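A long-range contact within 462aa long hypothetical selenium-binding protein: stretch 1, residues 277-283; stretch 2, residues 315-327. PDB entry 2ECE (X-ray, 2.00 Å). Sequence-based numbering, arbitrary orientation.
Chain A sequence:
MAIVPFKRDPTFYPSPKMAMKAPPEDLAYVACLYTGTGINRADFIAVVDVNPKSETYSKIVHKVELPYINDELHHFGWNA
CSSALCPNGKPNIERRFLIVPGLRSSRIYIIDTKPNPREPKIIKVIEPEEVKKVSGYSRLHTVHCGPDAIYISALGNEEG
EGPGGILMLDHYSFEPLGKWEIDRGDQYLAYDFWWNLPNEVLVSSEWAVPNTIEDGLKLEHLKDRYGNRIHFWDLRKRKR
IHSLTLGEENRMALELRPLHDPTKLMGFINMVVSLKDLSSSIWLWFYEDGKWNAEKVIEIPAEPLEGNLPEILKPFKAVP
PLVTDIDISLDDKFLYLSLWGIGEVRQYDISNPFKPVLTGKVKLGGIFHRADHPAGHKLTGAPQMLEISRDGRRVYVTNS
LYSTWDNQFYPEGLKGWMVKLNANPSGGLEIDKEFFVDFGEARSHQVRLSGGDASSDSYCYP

Stretch 1, residues 277-283: DLSSSIW
Stretch 2 315-327: PFKAVPPLVTDID

Two distant pieces of one chain meet here along a narrow seam that buries 427 Å² in total, and one backbone-to-side-chain hydrogen bond joins them directly. The first piece begins as a loop at Asp277 and becomes a strand from Ser280 to Trp283. The second, mostly loop, carries a short strand at Ala318 and Val319 and is again strand at Ile326 and Asp327. Both advance in the same sense along the contact: the CA of Leu278 lies 5.5 Å from the CA of Pro320, and the CA of Ser280 lies 5.9 Å from the CA of Val323. Two steps on the first stretch run beside three on the second, which is not fully extended there: Pro321 is at -65/-34 and Leu322 at 52/66, with positive phi.

Leu278 also has positive phi (65/14), and its CA-to-CB bond points toward the partner. With chi1 m and chi2 t, a common leucine rotamer, CD1 lies 3.8 Å from CB of Phe316 and 4.0 Å from CG of Pro320. Phe316 (chi1 -46°, chi2 88°) presents its ring obliquely to this methyl. Phe316 and Pro320 thus both pack against the leucine end, in contacts that need no directional bonding; CD2 of Leu278 also lies 4.2 Å from CG of Pro320. The leucine carbonyl packs as well, its O lying 3.5 Å from CB of Pro320 and 3.6 Å from CD of Pro321. Both prolines point toward the first stretch, with C-gamma exo pucker at Pro320 and endo at Pro321.

After Leu278 the side chains alternate. Ser279, chi1 p, points away; its OG donates to OD1 of Asp277 at 2.9 Å, and its N donates to the same OD1 at 3.2 Å, so one carboxylate oxygen ties the turn together. Ser280, extended at -112/154, points toward the partner. Its chi1 of -75° (m) places OG where N of Val323 donates to it at 3.1 Å with a nearly linear angle of 176°. The same OG is 3.4 Å from N of Leu322, but the angle there is poor and no bond forms. The packing around this serine is close: OG of Ser280 is 3.2 Å from CG of Pro321, and CB of Ser280 is 3.5 Å from CG2 of Val323. Leu322 N is served instead by a water that accepts from it at 3.0 Å and donates to Leu278 O at 2.9 Å, bridging the two backbones.

Ser281 points away, and its p rotamer offers OG to NE1 of Trp283, which donates at 2.9 Å within the first strand. Ile282 starts sideways, yet chi1 m and chi2 m (-61°, -53°) bring its end nearer. Its CD1 reaches CG1 of Val323 at 4.1 Å and CG2 of Ile326 at 3.9 Å. Val323 is t at chi1 (174°) and Ile326 is p (54°) with chi2 t; both point toward the first stretch. The pattern is economical: apolar contacts at both ends, with a serine between them whose oxygen meets a backbone amide.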

# COMPACT_ATOMS: atom_id res chain seq x y z
N ASP A 277 9.45 13.16 19.07
CA ASP A 277 10.47 12.17 19.35
C ASP A 277 10.74 11.15 18.25
O ASP A 277 11.33 10.10 18.50
CB ASP A 277 10.12 11.42 20.64
CG ASP A 277 8.76 10.76 20.58
OD1 ASP A 277 8.14 10.78 19.49
OD2 ASP A 277 8.31 10.20 21.61
N LEU A 278 10.29 11.44 17.03
CA LEU A 278 10.52 10.55 15.89
C LEU A 278 9.84 9.19 15.97
O LEU A 278 10.18 8.29 15.21
CB LEU A 278 12.02 10.32 15.69
CG LEU A 278 12.93 11.50 15.36
CD1 LEU A 278 14.39 11.05 15.45
CD2 LEU A 278 12.63 12.01 13.96
N SER A 279 8.89 9.02 16.89
CA SER A 279 8.20 7.74 17.01
C SER A 279 7.14 7.58 15.93
O SER A 279 6.76 8.55 15.27
CB SER A 279 7.53 7.62 18.38
OG SER A 279 6.47 8.56 18.50
N SER A 280 6.69 6.35 15.74
CA SER A 280 5.63 6.04 14.78
C SER A 280 4.45 5.63 15.65
O SER A 280 4.63 5.18 16.79
CB SER A 280 6.03 4.88 13.86
OG SER A 280 6.97 5.29 12.88
N SER A 281 3.24 5.80 15.14
CA SER A 281 2.07 5.41 15.91
C SER A 281 0.98 4.89 15.00
O SER A 281 0.87 5.30 13.84
CB SER A 281 1.55 6.60 16.73
OG SER A 281 1.35 7.75 15.93
N ILE A 282 0.20 3.95 15.52
CA ILE A 282 -0.91 3.37 14.79
C ILE A 282 -2.17 3.90 15.45
O ILE A 282 -2.28 3.90 16.68
CB ILE A 282 -0.90 1.84 14.85
CG1 ILE A 282 0.40 1.31 14.23
CG2 ILE A 282 -2.12 1.28 14.14
CD1 ILE A 282 0.67 1.83 12.82
N TRP A 283 -3.11 4.36 14.64
CA TRP A 283 -4.34 4.91 15.17
C TRP A 283 -5.55 4.12 14.71
O TRP A 283 -5.63 3.67 13.57
CB TRP A 283 -4.49 6.37 14.73
CG TRP A 283 -3.47 7.28 15.34
CD1 TRP A 283 -2.12 7.29 15.12
CD2 TRP A 283 -3.73 8.34 16.27
NE1 TRP A 283 -1.52 8.29 15.85
CE2 TRP A 283 -2.49 8.95 16.57
CE3 TRP A 283 -4.89 8.83 16.89
CZ2 TRP A 283 -2.37 10.03 17.45
CZ3 TRP A 283 -4.77 9.91 17.77
CH2 TRP A 283 -3.52 10.49 18.04
N PRO A 315 22.07 13.95 12.92
CA PRO A 315 21.76 14.89 14.01
C PRO A 315 21.00 14.32 15.20
O PRO A 315 21.21 14.74 16.34
CB PRO A 315 20.95 15.97 13.30
CG PRO A 315 21.53 15.96 11.92
CD PRO A 315 21.61 14.48 11.63
N PHE A 316 20.13 13.35 14.94
CA PHE A 316 19.32 12.75 16.00
C PHE A 316 19.94 11.56 16.73
O PHE A 316 19.46 11.16 17.79
CB PHE A 316 17.96 12.35 15.41
CG PHE A 316 17.34 13.41 14.55
CD1 PHE A 316 17.62 13.48 13.18
CD2 PHE A 316 16.50 14.38 15.10
CE1 PHE A 316 17.08 14.49 12.38
CE2 PHE A 316 15.96 15.40 14.31
CZ PHE A 316 16.25 15.45 12.95
N LYS A 317 21.01 10.99 16.17
CA LYS A 317 21.68 9.84 16.78
C LYS A 317 20.68 8.76 17.18
O LYS A 317 20.83 8.09 18.21
CB LYS A 317 22.50 10.27 18.01
CG LYS A 317 23.47 11.42 17.74
CD LYS A 317 24.87 11.16 18.31
CE LYS A 317 25.72 10.33 17.36
NZ LYS A 317 27.13 10.18 17.83
N ALA A 318 19.65 8.60 16.36
CA ALA A 318 18.61 7.60 16.59
C ALA A 318 18.06 7.11 15.26
O ALA A 318 18.26 7.75 14.22
CB ALA A 318 17.49 8.20 17.44
N VAL A 319 17.38 5.97 15.28
CA VAL A 319 16.79 5.41 14.08
C VAL A 319 15.28 5.38 14.31
O VAL A 319 14.79 4.69 15.20
CB VAL A 319 17.27 3.97 13.82
CG1 VAL A 319 16.65 3.42 12.53
CG2 VAL A 319 18.79 3.94 13.74
N PRO A 320 14.53 6.16 13.52
CA PRO A 320 13.08 6.15 13.72
C PRO A 320 12.56 4.82 13.20
O PRO A 320 13.15 4.23 12.29
CB PRO A 320 12.61 7.33 12.86
CG PRO A 320 13.87 8.17 12.67
CD PRO A 320 14.91 7.12 12.48
N PRO A 321 11.46 4.31 13.78
CA PRO A 321 10.96 3.04 13.28
C PRO A 321 10.48 3.19 11.84
O PRO A 321 10.64 2.28 11.03
CB PRO A 321 9.83 2.71 14.25
CG PRO A 321 9.35 4.07 14.69
CD PRO A 321 10.66 4.78 14.92
N LEU A 322 9.92 4.36 11.53
CA LEU A 322 9.39 4.66 10.21
C LEU A 322 8.43 3.58 9.74
O LEU A 322 8.71 2.85 8.79
CB LEU A 322 10.51 4.81 9.18
CG LEU A 322 11.52 5.95 9.38
CD1 LEU A 322 12.58 5.90 8.29
CD2 LEU A 322 10.79 7.29 9.37
N VAL A 323 7.30 3.47 10.43
CA VAL A 323 6.28 2.50 10.06
C VAL A 323 5.59 3.08 8.84
O VAL A 323 4.83 4.05 8.95
CB VAL A 323 5.26 2.30 11.20
CG1 VAL A 323 4.12 1.39 10.74
CG2 VAL A 323 5.97 1.68 12.42
N THR A 324 5.86 2.50 7.67
CA THR A 324 5.30 2.99 6.41
C THR A 324 4.11 2.21 5.83
O THR A 324 3.37 2.74 5.01
CB THR A 324 6.39 3.05 5.33
OG1 THR A 324 7.04 1.78 5.23
CG2 THR A 324 7.42 4.12 5.68
N ASP A 325 3.94 0.95 6.23
CA ASP A 325 2.82 0.16 5.74
C ASP A 325 2.19 -0.70 6.83
O ASP A 325 2.85 -1.09 7.81
CB ASP A 325 3.26 -0.74 4.58
CG ASP A 325 2.07 -1.39 3.86
OD1 ASP A 325 1.11 -0.66 3.57
OD2 ASP A 325 2.10 -2.60 3.56
N ILE A 326 0.90 -0.98 6.67
CA ILE A 326 0.15 -1.83 7.60
C ILE A 326 -0.80 -2.68 6.76
O ILE A 326 -1.18 -2.29 5.65
CB ILE A 326 -0.69 -1.02 8.62
CG1 ILE A 326 -1.59 -0.02 7.90
CG2 ILE A 326 0.23 -0.33 9.61
CD1 ILE A 326 -2.69 0.57 8.78
N ASP A 327 -1.19 -3.83 7.29
CA ASP A 327 -2.10 -4.72 6.59
C ASP A 327 -2.76 -5.63 7.62
O ASP A 327 -2.11 -6.07 8.56
CB ASP A 327 -1.31 -5.53 5.55
CG ASP A 327 -2.15 -5.91 4.35
OD1 ASP A 327 -3.22 -5.29 4.14
OD2 ASP A 327 -1.74 -6.81 3.60
O HOH W 1 9.29 7.00 12.76